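Local coordinates for protein peptidoglycan-N-acetylmuramic acid deacetylase PdaA (Bacillus subtilis, PDB 1NY1) that deacetylates N-acetylmuramic acid residues of peptidoglycan, leading to muramic delta-lactam in the spore cortex, and is required for germination, at residues P5-F10 with R143-E148; I45-D50 with Y221-I226; D63-H68 with E207-A212. All coordinates share one frame; numbering follows the deposited sequence.

Contact 1. Residues P5-F10 with R143-E148; sequences PINWGF and RGVFSE
Ile6 lies over one face of the Phe146 ring, its CB 4.0 Å from the ring centroid and 14° off the normal, a CH-pi contact offset toward the rim. The backbone N of Trp8 and the carbonyl of Gly144 lie at the edge of that ring, in its plane. Ile6 CG2 is 3.5 Å from Phe146 CZ, and the same CZ stands at the edge of the Trp8 indole, 3.9 Å from CE3. With chi1 65°, Phe146 holds CG between its backbone N and carbonyl carbon, which brings the ring across Ile6. An alanine in place of Phe146 removes the ring and would probably leave Ile6 without the face it packs on and open a gap beside Trp8. Ile6 and Phe146 are an antiparallel hydrogen-bonded pair (Ile6 N to Phe146 O 2.7 Å, Phe146 N to Ile6 O 2.8 Å), and Trp8 N gives a further bond to Gly144 O. On the face bearing Asn7 and Val145, Asn7 ND2 reaches Val145 CG2 at 3.4 Å. This short antiparallel pairing sets strand 6-7 beside strand 145-146, far apart in the chain: Ile6 also packs on helix 23-31, Phe163 meets both Trp8 and Phe146, and helix 148-156 starts beyond Ser147.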
ATOM      1  N   PRO A   5      13.491  -0.552  16.483  1.00 25.15           N
ATOM      2  CA  PRO A   5      12.705  -1.181  15.418  1.00 24.75           C
ATOM      3  C   PRO A   5      11.266  -1.469  15.845  1.00 25.71           C
ATOM      4  O   PRO A   5      11.015  -1.944  16.957  1.00 24.85           O
ATOM      5  CB  PRO A   5      13.487  -2.457  15.129  1.00 25.13           C
ATOM      6  CG  PRO A   5      14.897  -2.031  15.367  1.00 25.38           C
ATOM      7  CD  PRO A   5      14.790  -1.228  16.644  1.00 24.79           C
ATOM      8  N   ILE A   6      10.328  -1.175  14.950  1.00 24.65           N
ATOM      9  CA  ILE A   6       8.907  -1.388  15.200  1.00 24.40           C
ATOM     10  C   ILE A   6       8.307  -2.053  13.965  1.00 23.34           C
ATOM     11  O   ILE A   6       8.490  -1.567  12.852  1.00 22.64           O
ATOM     12  CB  ILE A   6       8.172  -0.042  15.439  1.00 25.13           C
ATOM     13  CG1 ILE A   6       8.834   0.725  16.587  1.00 25.79           C
ATOM     14  CG2 ILE A   6       6.708  -0.295  15.766  1.00 25.63           C
ATOM     15  CD1 ILE A   6       8.254   2.108  16.809  1.00 26.97           C
ATOM     16  N   ASN A   7       7.614  -3.173  14.151  1.00 23.88           N
ATOM     17  CA  ASN A   7       6.989  -3.854  13.022  1.00 23.35           C
ATOM     18  C   ASN A   7       5.506  -3.501  13.025  1.00 22.89           C
ATOM     19  O   ASN A   7       4.817  -3.702  14.025  1.00 23.25           O
ATOM     20  CB  ASN A   7       7.155  -5.378  13.121  1.00 26.92           C
ATOM     21  CG  ASN A   7       8.597  -5.831  12.936  1.00 28.80           C
ATOM     22  OD1 ASN A   7       8.857  -6.992  12.626  1.00 34.06           O
ATOM     23  ND2 ASN A   7       9.540  -4.919  13.141  1.00 32.53           N
ATOM     24  N   TRP A   8       5.014  -2.960  11.915  1.00 21.78           N
ATOM     25  CA  TRP A   8       3.608  -2.601  11.854  1.00 19.83           C
ATOM     26  C   TRP A   8       2.741  -3.845  11.990  1.00 20.44           C
ATOM     27  O   TRP A   8       2.820  -4.759  11.171  1.00 19.72           O
ATOM     28  CB  TRP A   8       3.270  -1.888  10.546  1.00 18.50           C
ATOM     29  CG  TRP A   8       1.876  -1.380  10.573  1.00 17.31           C
ATOM     30  CD1 TRP A   8       0.797  -1.878   9.898  1.00 17.66           C
ATOM     31  CD2 TRP A   8       1.377  -0.341  11.414  1.00 18.29           C
ATOM     32  NE1 TRP A   8      -0.346  -1.214  10.275  1.00 15.79           N
ATOM     33  CE2 TRP A   8      -0.015  -0.263  11.206  1.00 16.89           C
ATOM     34  CE3 TRP A   8       1.976   0.534  12.333  1.00 17.97           C
ATOM     35  CZ2 TRP A   8      -0.822   0.657  11.881  1.00 19.62           C
ATOM     36  CZ3 TRP A   8       1.173   1.448  13.006  1.00 21.52           C
ATOM     37  CH2 TRP A   8      -0.210   1.501  12.775  1.00 19.20           C
ATOM     38  N   GLY A   9       1.920  -3.862  13.033  1.00 20.39           N
ATOM     39  CA  GLY A   9       1.035  -4.984  13.296  1.00 21.51           C
ATOM     40  C   GLY A   9      -0.169  -4.478  14.065  1.00 23.17           C
ATOM     41  O   GLY A   9      -0.119  -3.401  14.659  1.00 24.01           O
ATOM     42  N   PHE A  10      -1.253  -5.242  14.061  1.00 21.06           N
ATOM     43  CA  PHE A  10      -2.462  -4.823  14.755  1.00 20.50           C
ATOM     44  C   PHE A  10      -3.456  -5.975  14.783  1.00 19.62           C
ATOM     45  O   PHE A  10      -3.429  -6.854  13.914  1.00 17.70           O
ATOM     46  CB  PHE A  10      -3.097  -3.645  14.009  1.00 20.76           C
ATOM     47  CG  PHE A  10      -3.461  -3.976  12.590  1.00 21.63           C
ATOM     48  CD1 PHE A  10      -4.693  -4.552  12.287  1.00 22.01           C
ATOM     49  CD2 PHE A  10      -2.530  -3.814  11.571  1.00 21.54           C
ATOM     50  CE1 PHE A  10      -4.987  -4.972  10.991  1.00 20.88           C
ATOM     51  CE2 PHE A  10      -2.810  -4.231  10.272  1.00 21.55           C
ATOM     52  CZ  PHE A  10      -4.042  -4.812   9.983  1.00 22.35           C
ATOM     53  N   ARG A 143       8.964  -4.377   4.663  1.00 27.09           N
ATOM     54  CA  ARG A 143       8.570  -5.372   5.657  1.00 27.12           C
ATOM     55  C   ARG A 143       7.829  -4.765   6.851  1.00 26.19           C
ATOM     56  O   ARG A 143       7.716  -5.385   7.914  1.00 27.05           O
ATOM     57  CB  ARG A 143       9.809  -6.141   6.133  1.00 29.05           C
ATOM     58  CG  ARG A 143       9.531  -7.567   6.591  1.00 35.30           C
ATOM     59  CD  ARG A 143      10.831  -8.343   6.787  1.00 38.66           C
ATOM     60  NE  ARG A 143      10.614  -9.724   7.223  1.00 41.69           N
ATOM     61  CZ  ARG A 143      10.025 -10.665   6.489  1.00 42.30           C
ATOM     62  NH1 ARG A 143       9.582 -10.381   5.271  1.00 42.49           N
ATOM     63  NH2 ARG A 143       9.890 -11.894   6.972  1.00 42.62           N
ATOM     64  N   GLY A 144       7.316  -3.553   6.666  1.00 23.70           N
ATOM     65  CA  GLY A 144       6.585  -2.883   7.725  1.00 22.47           C
ATOM     66  C   GLY A 144       7.441  -2.518   8.922  1.00 21.99           C
ATOM     67  O   GLY A 144       6.918  -2.233   9.999  1.00 22.41           O
ATOM     68  N   VAL A 145       8.757  -2.522   8.743  1.00 20.80           N
ATOM     69  CA  VAL A 145       9.655  -2.186   9.840  1.00 20.80           C
ATOM     70  C   VAL A 145      10.034  -0.712   9.816  1.00 19.33           C
ATOM     71  O   VAL A 145      10.490  -0.193   8.798  1.00 20.35           O
ATOM     72  CB  VAL A 145      10.945  -3.031   9.797  1.00 22.17           C
ATOM     73  CG1 VAL A 145      11.882  -2.602  10.914  1.00 20.61           C
ATOM     74  CG2 VAL A 145      10.602  -4.500   9.933  1.00 23.03           C
ATOM     75  N   PHE A 146       9.843  -0.042  10.945  1.00 18.97           N
ATOM     76  CA  PHE A 146      10.167   1.373  11.049  1.00 18.74           C
ATOM     77  C   PHE A 146      10.595   1.760  12.472  1.00 18.15           C
ATOM     78  O   PHE A 146      10.895   0.900  13.304  1.00 17.34           O
ATOM     79  CB  PHE A 146       8.963   2.219  10.607  1.00 18.01           C
ATOM     80  CG  PHE A 146       7.756   2.079  11.497  1.00 17.54           C
ATOM     81  CD1 PHE A 146       6.990   0.915  11.486  1.00 18.72           C
ATOM     82  CD2 PHE A 146       7.411   3.099  12.377  1.00 16.57           C
ATOM     83  CE1 PHE A 146       5.899   0.772  12.340  1.00 16.51           C
ATOM     84  CE2 PHE A 146       6.324   2.965  13.234  1.00 16.13           C
ATOM     85  CZ  PHE A 146       5.568   1.797  13.217  1.00 17.31           C
ATOM     86  N   SER A 147      10.623   3.060  12.740  1.00 17.81           N
ATOM     87  CA  SER A 147      11.003   3.581  14.049  1.00 18.12           C
ATOM     88  C   SER A 147      10.722   5.072  14.026  1.00 18.95           C
ATOM     89  O   SER A 147      10.415   5.628  12.975  1.00 17.57           O
ATOM     90  CB  SER A 147      12.495   3.352  14.308  1.00 19.41           C
ATOM     91  OG  SER A 147      13.290   4.119  13.409  1.00 16.90           O
ATOM     92  N   GLU A 148      10.819   5.726  15.174  1.00 19.46           N
ATOM     93  CA  GLU A 148      10.573   7.155  15.199  1.00 21.54           C
ATOM     94  C   GLU A 148      11.613   7.839  14.312  1.00 21.50           C
ATOM     95  O   GLU A 148      11.302   8.788  13.595  1.00 21.25           O
ATOM     96  CB  GLU A 148      10.641   7.675  16.632  1.00 22.90           C
ATOM     97  CG  GLU A 148      10.463   9.173  16.752  1.00 25.43           C
ATOM     98  CD  GLU A 148       9.912   9.577  18.100  1.00 26.88           C
ATOM     99  OE1 GLU A 148       9.975   8.752  19.035  1.00 29.30           O
ATOM    100  OE2 GLU A 148       9.420  10.719  18.222  1.00 27.56           O
TER

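Contact 2. Residues I45-D50 with Y221-I226; sequences IYLTFD and YTFKSI
Ile45 places CG1 beside its backbone N (chi1 -71°) and sets CD1 anti to CA (chi2 167°), which carries that methyl over one face of the Tyr221 ring, 3.9 Å from the centroid in a CH-pi contact. Its CG2 branch, anti to the backbone N, instead meets the Phe223 ring, 3.6 Å from CE1. Leu47 approaches the same ring obliquely, with CG 3.8 Å from Phe223 CD1. Two backbone bonds fix the parallel register: Ile45 N to Thr222 O, 2.9 Å, and Lys224 N to Ile45 O, 3.0 Å. Strand 222-224 is thus joined to strand 44-51 within the parallel sheet of the NodB homology domain, where strand 44-51 also pairs with 73-76 and 194-198. The axes of 45-50 and 222-224 are 48° apart, and at the next rung a water bridges the two, accepting from Leu47 N and donating to Lys224 O at 2.6 Å. On the face bearing Tyr46 and Lys224, Lys224 CB packs against Tyr46 CE1, while Lys224 NZ forms salt bridges with Glu42 and Glu232. Beyond the pairing, Thr48 CG2 meets Ile226 CD1 at 3.7 Å, the two side chains crossing at about a right angle. Asp50, probably the proton acceptor of the active site, is salt-bridged to Arg140.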
ATOM      1  N   ILE A  45     -13.199   2.274   1.079  1.00 11.71           N
ATOM      2  CA  ILE A  45     -12.024   1.415   1.152  1.00 11.39           C
ATOM      3  C   ILE A  45     -10.979   1.985   0.195  1.00 12.29           C
ATOM      4  O   ILE A  45     -11.319   2.476  -0.883  1.00 12.67           O
ATOM      5  CB  ILE A  45     -12.369  -0.033   0.740  1.00 12.56           C
ATOM      6  CG1 ILE A  45     -13.223  -0.692   1.832  1.00 13.22           C
ATOM      7  CG2 ILE A  45     -11.093  -0.838   0.498  1.00 12.36           C
ATOM      8  CD1 ILE A  45     -13.879  -2.008   1.397  1.00 13.28           C
ATOM      9  N   TYR A  46      -9.716   1.935   0.608  1.00 10.28           N
ATOM     10  CA  TYR A  46      -8.602   2.436  -0.199  1.00  9.98           C
ATOM     11  C   TYR A  46      -7.718   1.235  -0.515  1.00  9.79           C
ATOM     12  O   TYR A  46      -7.174   0.609   0.393  1.00 10.22           O
ATOM     13  CB  TYR A  46      -7.783   3.466   0.591  1.00 10.51           C
ATOM     14  CG  TYR A  46      -8.626   4.519   1.273  1.00 13.52           C
ATOM     15  CD1 TYR A  46      -8.927   5.724   0.636  1.00 12.32           C
ATOM     16  CD2 TYR A  46      -9.178   4.282   2.533  1.00 11.68           C
ATOM     17  CE1 TYR A  46      -9.763   6.663   1.238  1.00 12.88           C
ATOM     18  CE2 TYR A  46     -10.014   5.209   3.143  1.00 11.00           C
ATOM     19  CZ  TYR A  46     -10.307   6.394   2.494  1.00 12.95           C
ATOM     20  OH  TYR A  46     -11.160   7.295   3.084  1.00 14.04           O
ATOM     21  N   LEU A  47      -7.573   0.907  -1.791  1.00  8.50           N
ATOM     22  CA  LEU A  47      -6.748  -0.235  -2.169  1.00  8.79           C
ATOM     23  C   LEU A  47      -5.288   0.150  -2.386  1.00  9.80           C
ATOM     24  O   LEU A  47      -4.997   1.131  -3.069  1.00  9.55           O
ATOM     25  CB  LEU A  47      -7.290  -0.882  -3.451  1.00  9.61           C
ATOM     26  CG  LEU A  47      -8.708  -1.465  -3.378  1.00 11.91           C
ATOM     27  CD1 LEU A  47      -9.092  -2.061  -4.726  1.00 12.33           C
ATOM     28  CD2 LEU A  47      -8.763  -2.533  -2.292  1.00 13.02           C
ATOM     29  N   THR A  48      -4.377  -0.608  -1.782  1.00  8.40           N
ATOM     30  CA  THR A  48      -2.948  -0.376  -1.970  1.00  8.65           C
ATOM     31  C   THR A  48      -2.314  -1.740  -2.223  1.00  8.71           C
ATOM     32  O   THR A  48      -2.828  -2.778  -1.780  1.00  8.74           O
ATOM     33  CB  THR A  48      -2.249   0.285  -0.742  1.00  8.37           C
ATOM     34  OG1 THR A  48      -2.044  -0.689   0.289  1.00  9.20           O
ATOM     35  CG2 THR A  48      -3.078   1.441  -0.198  1.00  8.54           C
ATOM     36  N   PHE A  49      -1.205  -1.732  -2.952  1.00  9.22           N
ATOM     37  CA  PHE A  49      -0.493  -2.954  -3.294  1.00  9.99           C
ATOM     38  C   PHE A  49       1.005  -2.794  -3.036  1.00 10.44           C
ATOM     39  O   PHE A  49       1.533  -1.691  -3.107  1.00  9.10           O
ATOM     40  CB  PHE A  49      -0.689  -3.284  -4.782  1.00  9.92           C
ATOM     41  CG  PHE A  49      -2.130  -3.404  -5.209  1.00  9.93           C
ATOM     42  CD1 PHE A  49      -2.915  -2.271  -5.416  1.00 10.82           C
ATOM     43  CD2 PHE A  49      -2.694  -4.659  -5.424  1.00 10.27           C
ATOM     44  CE1 PHE A  49      -4.246  -2.393  -5.837  1.00 10.03           C
ATOM     45  CE2 PHE A  49      -4.018  -4.792  -5.842  1.00 11.43           C
ATOM     46  CZ  PHE A  49      -4.794  -3.657  -6.048  1.00 10.94           C
ATOM     47  N   ASP A  50       1.672  -3.898  -2.710  1.00 11.11           N
ATOM     48  CA  ASP A  50       3.119  -3.901  -2.507  1.00 12.15           C
ATOM     49  C   ASP A  50       3.627  -4.751  -3.672  1.00 11.73           C
ATOM     50  O   ASP A  50       3.164  -5.877  -3.868  1.00 11.25           O
ATOM     51  CB  ASP A  50       3.501  -4.561  -1.170  1.00 11.97           C
ATOM     52  CG  ASP A  50       3.428  -3.605   0.013  1.00 12.82           C
ATOM     53  OD1 ASP A  50       2.955  -2.461  -0.155  1.00 12.74           O
ATOM     54  OD2 ASP A  50       3.850  -4.006   1.126  1.00 14.14           O
ATOM     55  N   TYR A 221     -20.094  -0.001  -0.405  1.00 18.48           N
ATOM     56  CA  TYR A 221     -18.746   0.543  -0.247  1.00 17.56           C
ATOM     57  C   TYR A 221     -18.313   1.290  -1.497  1.00 18.15           C
ATOM     58  O   TYR A 221     -18.686   0.927  -2.617  1.00 18.06           O
ATOM     59  CB  TYR A 221     -17.724  -0.574   0.011  1.00 16.48           C
ATOM     60  CG  TYR A 221     -17.592  -1.002   1.454  1.00 17.50           C
ATOM     61  CD1 TYR A 221     -16.840  -0.256   2.358  1.00 16.83           C
ATOM     62  CD2 TYR A 221     -18.226  -2.155   1.916  1.00 17.49           C
ATOM     63  CE1 TYR A 221     -16.723  -0.649   3.691  1.00 18.20           C
ATOM     64  CE2 TYR A 221     -18.115  -2.554   3.247  1.00 18.12           C
ATOM     65  CZ  TYR A 221     -17.364  -1.796   4.127  1.00 18.19           C
ATOM     66  OH  TYR A 221     -17.273  -2.178   5.447  1.00 20.33           O
ATOM     67  N   THR A 222     -17.520   2.333  -1.286  1.00 16.34           N
ATOM     68  CA  THR A 222     -16.966   3.145  -2.365  1.00 18.09           C
ATOM     69  C   THR A 222     -15.449   3.024  -2.227  1.00 16.56           C
ATOM     70  O   THR A 222     -14.927   3.044  -1.113  1.00 16.22           O
ATOM     71  CB  THR A 222     -17.366   4.634  -2.224  1.00 20.36           C
ATOM     72  OG1 THR A 222     -18.762   4.785  -2.511  1.00 24.30           O
ATOM     73  CG2 THR A 222     -16.558   5.506  -3.180  1.00 20.86           C
ATOM     74  N   PHE A 223     -14.754   2.887  -3.352  1.00 14.68           N
ATOM     75  CA  PHE A 223     -13.296   2.766  -3.355  1.00 15.97           C
ATOM     76  C   PHE A 223     -12.642   4.080  -3.757  1.00 15.98           C
ATOM     77  O   PHE A 223     -12.933   4.623  -4.822  1.00 17.78           O
ATOM     78  CB  PHE A 223     -12.861   1.665  -4.326  1.00 16.52           C
ATOM     79  CG  PHE A 223     -13.233   0.286  -3.875  1.00 17.04           C
ATOM     80  CD1 PHE A 223     -12.370  -0.453  -3.067  1.00 15.90           C
ATOM     81  CD2 PHE A 223     -14.467  -0.263  -4.219  1.00 15.53           C
ATOM     82  CE1 PHE A 223     -12.731  -1.717  -2.609  1.00 15.69           C
ATOM     83  CE2 PHE A 223     -14.837  -1.526  -3.765  1.00 16.90           C
ATOM     84  CZ  PHE A 223     -13.968  -2.257  -2.956  1.00 16.18           C
ATOM     85  N   LYS A 224     -11.766   4.592  -2.901  1.00 14.45           N
ATOM     86  CA  LYS A 224     -11.068   5.842  -3.184  1.00 13.38           C
ATOM     87  C   LYS A 224      -9.561   5.607  -3.137  1.00 12.63           C
ATOM     88  O   LYS A 224      -9.106   4.567  -2.667  1.00  9.83           O
ATOM     89  CB  LYS A 224     -11.471   6.916  -2.170  1.00 12.47           C
ATOM     90  CG  LYS A 224     -12.942   7.316  -2.248  1.00 16.07           C
ATOM     91  CD  LYS A 224     -13.265   8.435  -1.268  1.00 17.84           C
ATOM     92  CE  LYS A 224     -14.728   8.864  -1.367  1.00 19.21           C
ATOM     93  NZ  LYS A 224     -15.065   9.910  -0.364  1.00 18.05           N
ATOM     94  N   SER A 225      -8.792   6.576  -3.622  1.00 11.63           N
ATOM     95  CA  SER A 225      -7.339   6.450  -3.648  1.00 12.09           C
ATOM     96  C   SER A 225      -6.686   7.116  -2.450  1.00  9.81           C
ATOM     97  O   SER A 225      -7.335   7.836  -1.695  1.00 10.99           O
ATOM     98  CB  SER A 225      -6.790   7.092  -4.920  1.00 11.52           C
ATOM     99  OG  SER A 225      -6.899   8.506  -4.821  1.00 13.22           O
ATOM    100  N   ILE A 226      -5.387   6.881  -2.292  1.00 10.57           N
ATOM    101  CA  ILE A 226      -4.645   7.479  -1.197  1.00 10.24           C
ATOM    102  C   ILE A 226      -4.640   8.996  -1.395  1.00 10.57           C
ATOM    103  O   ILE A 226      -4.723   9.755  -0.428  1.00  9.56           O
ATOM    104  CB  ILE A 226      -3.195   6.942  -1.148  1.00 11.46           C
ATOM    105  CG1 ILE A 226      -3.211   5.425  -0.894  1.00 13.70           C
ATOM    106  CG2 ILE A 226      -2.391   7.687  -0.083  1.00 11.50           C
ATOM    107  CD1 ILE A 226      -3.879   4.999   0.408  1.00 12.71           C
TER
HETATM  108  O   HOH W   1      -8.864   2.297  -3.985  1.00 10.73           O

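Contact 3. Residues D63-H68 with E207-A212; sequences DVLKKH and EALDDA
Lys67 and His68 both bond to the carboxylate of Asp210, one by a salt bridge and the other by a neighbouring hydrogen bond to the same oxygen. In the salt bridge, Lys67 NZ stands 2.8 Å from Asp210 OD1 and meets the syn lone pair of OD1, on the side of OD2; its second approach, to OD2 at 3.3 Å, is weak. The lysine reaches this position fully extended, crossing the aspartate side chain at about a right angle. The hydrogen bond from His68 NE2 to Asp210 OD1, 2.7 Å, is fairly straight, with 159° at the hydrogen, and meets the oxygen nearly along its C-O axis. The oxygen lies close to the imidazole plane, whereas the carboxylate is turned 71° from it. OD1 therefore accepts from two donors, and the nearby ammonium would tend to stabilise the carboxylate as an anion. Asp210 presents the group by setting CG anti to its backbone N.

The segments belong to helices 58-67 and 205-219, neighbours packed against the parallel sheet of the NodB homology domain. The axes of the short pieces 63-67 and 207-212 run nearly parallel, 16° apart, with a closest approach of 9.7 Å. The carbonyl of His68 accepts a bond from Lys217, further along the second helix.

The apolar contacts begin at Val64, whose CB points at the other helix and whose CG1 sits 3.5 Å from Asp210 CA, with CG2 near Asp210 CB; CG1 also lies at the edge of the His68 ring, in its plane. On the side of the sheet, Leu65 CD2 touches Leu209 CD2 at 4.2 Å, and both leucines rest on Leu47 and Phe49 of strand 44-51.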
ATOM      1  N   ASP A  63      -6.311  -4.736 -15.174  1.00 11.91           N
ATOM      2  CA  ASP A  63      -7.527  -4.828 -15.983  1.00 12.74           C
ATOM      3  C   ASP A  63      -8.761  -4.776 -15.086  1.00 13.70           C
ATOM      4  O   ASP A  63      -9.755  -4.122 -15.411  1.00 13.22           O
ATOM      5  CB  ASP A  63      -7.564  -6.126 -16.802  1.00 15.03           C
ATOM      6  CG  ASP A  63      -6.479  -6.188 -17.870  1.00 17.34           C
ATOM      7  OD1 ASP A  63      -5.992  -5.123 -18.306  1.00 16.18           O
ATOM      8  OD2 ASP A  63      -6.127  -7.311 -18.287  1.00 18.75           O
ATOM      9  N   VAL A  64      -8.694  -5.474 -13.956  1.00 11.93           N
ATOM     10  CA  VAL A  64      -9.798  -5.508 -13.002  1.00 12.20           C
ATOM     11  C   VAL A  64     -10.060  -4.118 -12.421  1.00 12.79           C
ATOM     12  O   VAL A  64     -11.211  -3.691 -12.306  1.00 12.40           O
ATOM     13  CB  VAL A  64      -9.495  -6.513 -11.860  1.00 10.11           C
ATOM     14  CG1 VAL A  64     -10.515  -6.371 -10.734  1.00 12.22           C
ATOM     15  CG2 VAL A  64      -9.511  -7.935 -12.413  1.00 10.73           C
ATOM     16  N   LEU A  65      -8.995  -3.404 -12.064  1.00 11.90           N
ATOM     17  CA  LEU A  65      -9.151  -2.066 -11.511  1.00 11.32           C
ATOM     18  C   LEU A  65      -9.743  -1.106 -12.541  1.00 12.23           C
ATOM     19  O   LEU A  65     -10.521  -0.218 -12.197  1.00 12.15           O
ATOM     20  CB  LEU A  65      -7.805  -1.539 -11.005  1.00 11.44           C
ATOM     21  CG  LEU A  65      -7.256  -2.265  -9.766  1.00 13.30           C
ATOM     22  CD1 LEU A  65      -5.854  -1.769  -9.457  1.00 10.09           C
ATOM     23  CD2 LEU A  65      -8.178  -2.025  -8.568  1.00 12.11           C
ATOM     24  N   LYS A  66      -9.376  -1.289 -13.807  1.00 12.28           N
ATOM     25  CA  LYS A  66      -9.893  -0.441 -14.875  1.00 14.30           C
ATOM     26  C   LYS A  66     -11.379  -0.730 -15.070  1.00 14.22           C
ATOM     27  O   LYS A  66     -12.188   0.189 -15.199  1.00 13.55           O
ATOM     28  CB  LYS A  66      -9.143  -0.717 -16.180  1.00 15.48           C
ATOM     29  CG  LYS A  66      -9.604   0.139 -17.341  1.00 20.88           C
ATOM     30  CD  LYS A  66      -8.871  -0.226 -18.612  1.00 22.94           C
ATOM     31  CE  LYS A  66      -9.391   0.591 -19.782  1.00 28.21           C
ATOM     32  NZ  LYS A  66      -8.827   0.119 -21.080  1.00 31.34           N
ATOM     33  N   LYS A  67     -11.726  -2.014 -15.089  1.00 13.85           N
ATOM     34  CA  LYS A  67     -13.109  -2.441 -15.256  1.00 14.59           C
ATOM     35  C   LYS A  67     -14.026  -1.813 -14.206  1.00 13.84           C
ATOM     36  O   LYS A  67     -15.143  -1.396 -14.515  1.00 14.14           O
ATOM     37  CB  LYS A  67     -13.199  -3.966 -15.164  1.00 15.17           C
ATOM     38  CG  LYS A  67     -14.608  -4.489 -14.964  1.00 17.14           C
ATOM     39  CD  LYS A  67     -14.607  -5.977 -14.651  1.00 18.29           C
ATOM     40  CE  LYS A  67     -15.948  -6.407 -14.062  1.00 17.78           C
ATOM     41  NZ  LYS A  67     -15.912  -7.813 -13.566  1.00 21.66           N
ATOM     42  N   HIS A  68     -13.548  -1.756 -12.967  1.00 12.51           N
ATOM     43  CA  HIS A  68     -14.314  -1.195 -11.855  1.00 13.49           C
ATOM     44  C   HIS A  68     -14.039   0.291 -11.653  1.00 12.07           C
ATOM     45  O   HIS A  68     -14.606   0.914 -10.759  1.00 13.19           O
ATOM     46  CB  HIS A  68     -13.970  -1.939 -10.562  1.00 15.53           C
ATOM     47  CG  HIS A  68     -14.457  -3.352 -10.528  1.00 16.66           C
ATOM     48  ND1 HIS A  68     -15.792  -3.673 -10.424  1.00 18.75           N
ATOM     49  CD2 HIS A  68     -13.789  -4.528 -10.597  1.00 17.70           C
ATOM     50  CE1 HIS A  68     -15.927  -4.988 -10.430  1.00 19.04           C
ATOM     51  NE2 HIS A  68     -14.727  -5.529 -10.536  1.00 17.96           N
ATOM     52  N   GLU A 207      -8.694 -12.397  -9.795  1.00 10.83           N
ATOM     53  CA  GLU A 207     -10.077 -12.860  -9.818  1.00 10.54           C
ATOM     54  C   GLU A 207     -10.723 -12.626  -8.450  1.00 11.35           C
ATOM     55  O   GLU A 207     -11.889 -12.241  -8.363  1.00  9.97           O
ATOM     56  CB  GLU A 207     -10.133 -14.353 -10.173  1.00 13.44           C
ATOM     57  CG  GLU A 207      -9.789 -14.720 -11.628  1.00 16.20           C
ATOM     58  CD  GLU A 207      -8.319 -14.520 -12.004  1.00 19.48           C
ATOM     59  OE1 GLU A 207      -7.455 -14.431 -11.107  1.00 17.48           O
ATOM     60  OE2 GLU A 207      -8.026 -14.474 -13.217  1.00 20.09           O
ATOM     61  N   ALA A 208      -9.967 -12.858  -7.379  1.00  9.30           N
ATOM     62  CA  ALA A 208     -10.505 -12.643  -6.040  1.00  9.50           C
ATOM     63  C   ALA A 208     -10.826 -11.160  -5.876  1.00  9.24           C
ATOM     64  O   ALA A 208     -11.881 -10.801  -5.356  1.00  8.77           O
ATOM     65  CB  ALA A 208      -9.497 -13.088  -4.975  1.00  7.43           C
ATOM     66  N   LEU A 209      -9.920 -10.298  -6.335  1.00  9.45           N
ATOM     67  CA  LEU A 209     -10.122  -8.855  -6.233  1.00  9.85           C
ATOM     68  C   LEU A 209     -11.341  -8.416  -7.043  1.00 10.96           C
ATOM     69  O   LEU A 209     -12.122  -7.564  -6.607  1.00  9.87           O
ATOM     70  CB  LEU A 209      -8.882  -8.104  -6.726  1.00 10.68           C
ATOM     71  CG  LEU A 209      -8.929  -6.568  -6.693  1.00 10.76           C
ATOM     72  CD1 LEU A 209      -9.033  -6.065  -5.252  1.00 10.83           C
ATOM     73  CD2 LEU A 209      -7.664  -6.020  -7.341  1.00 12.01           C
ATOM     74  N   ASP A 210     -11.500  -9.000  -8.227  1.00 12.29           N
ATOM     75  CA  ASP A 210     -12.633  -8.682  -9.091  1.00 13.98           C
ATOM     76  C   ASP A 210     -13.938  -8.960  -8.322  1.00 13.55           C
ATOM     77  O   ASP A 210     -14.823  -8.104  -8.253  1.00 13.00           O
ATOM     78  CB  ASP A 210     -12.549  -9.535 -10.364  1.00 14.74           C
ATOM     79  CG  ASP A 210     -13.539  -9.115 -11.437  1.00 18.65           C
ATOM     80  OD1 ASP A 210     -14.317  -8.148 -11.235  1.00 17.97           O
ATOM     81  OD2 ASP A 210     -13.530  -9.766 -12.501  1.00 19.78           O
ATOM     82  N   ASP A 211     -14.044 -10.150  -7.732  1.00 14.56           N
ATOM     83  CA  ASP A 211     -15.235 -10.533  -6.970  1.00 15.28           C
ATOM     84  C   ASP A 211     -15.427  -9.678  -5.723  1.00 15.13           C
ATOM     85  O   ASP A 211     -16.547  -9.296  -5.382  1.00 15.43           O
ATOM     86  CB  ASP A 211     -15.160 -12.004  -6.542  1.00 17.86           C
ATOM     87  CG  ASP A 211     -15.217 -12.966  -7.718  1.00 20.30           C
ATOM     88  OD1 ASP A 211     -15.402 -12.508  -8.865  1.00 19.07           O
ATOM     89  OD2 ASP A 211     -15.079 -14.184  -7.487  1.00 19.96           O
ATOM     90  N   ALA A 212     -14.327  -9.391  -5.037  1.00 14.02           N
ATOM     91  CA  ALA A 212     -14.371  -8.591  -3.820  1.00 13.33           C
ATOM     92  C   ALA A 212     -14.889  -7.184  -4.091  1.00 13.35           C
ATOM     93  O   ALA A 212     -15.739  -6.683  -3.361  1.00 13.77           O
ATOM     94  CB  ALA A 212     -12.984  -8.527  -3.183  1.00 13.52           C
TER

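Contacts 2 and 3 form one continuous region: their centres are 12 Å apart, and they touch by side-chain packing. Strand 44-51 leads to helix 58-67, and helix 205-219 leads to strand 222-224, so contact 3 is nested inside the loop that contact 2 closes. Contact 1 lies on the opposite side of the chain's centre, about 21 Å from contact 2 and 30 Å from contact 3 between centres, and its segments alternate with those of both. Contact 1 joins the N-terminal segment to the middle of the chain, contacts 2 and 3 its early part to its late part, around strand 44-51, which carries Asp50, probably the proton acceptor.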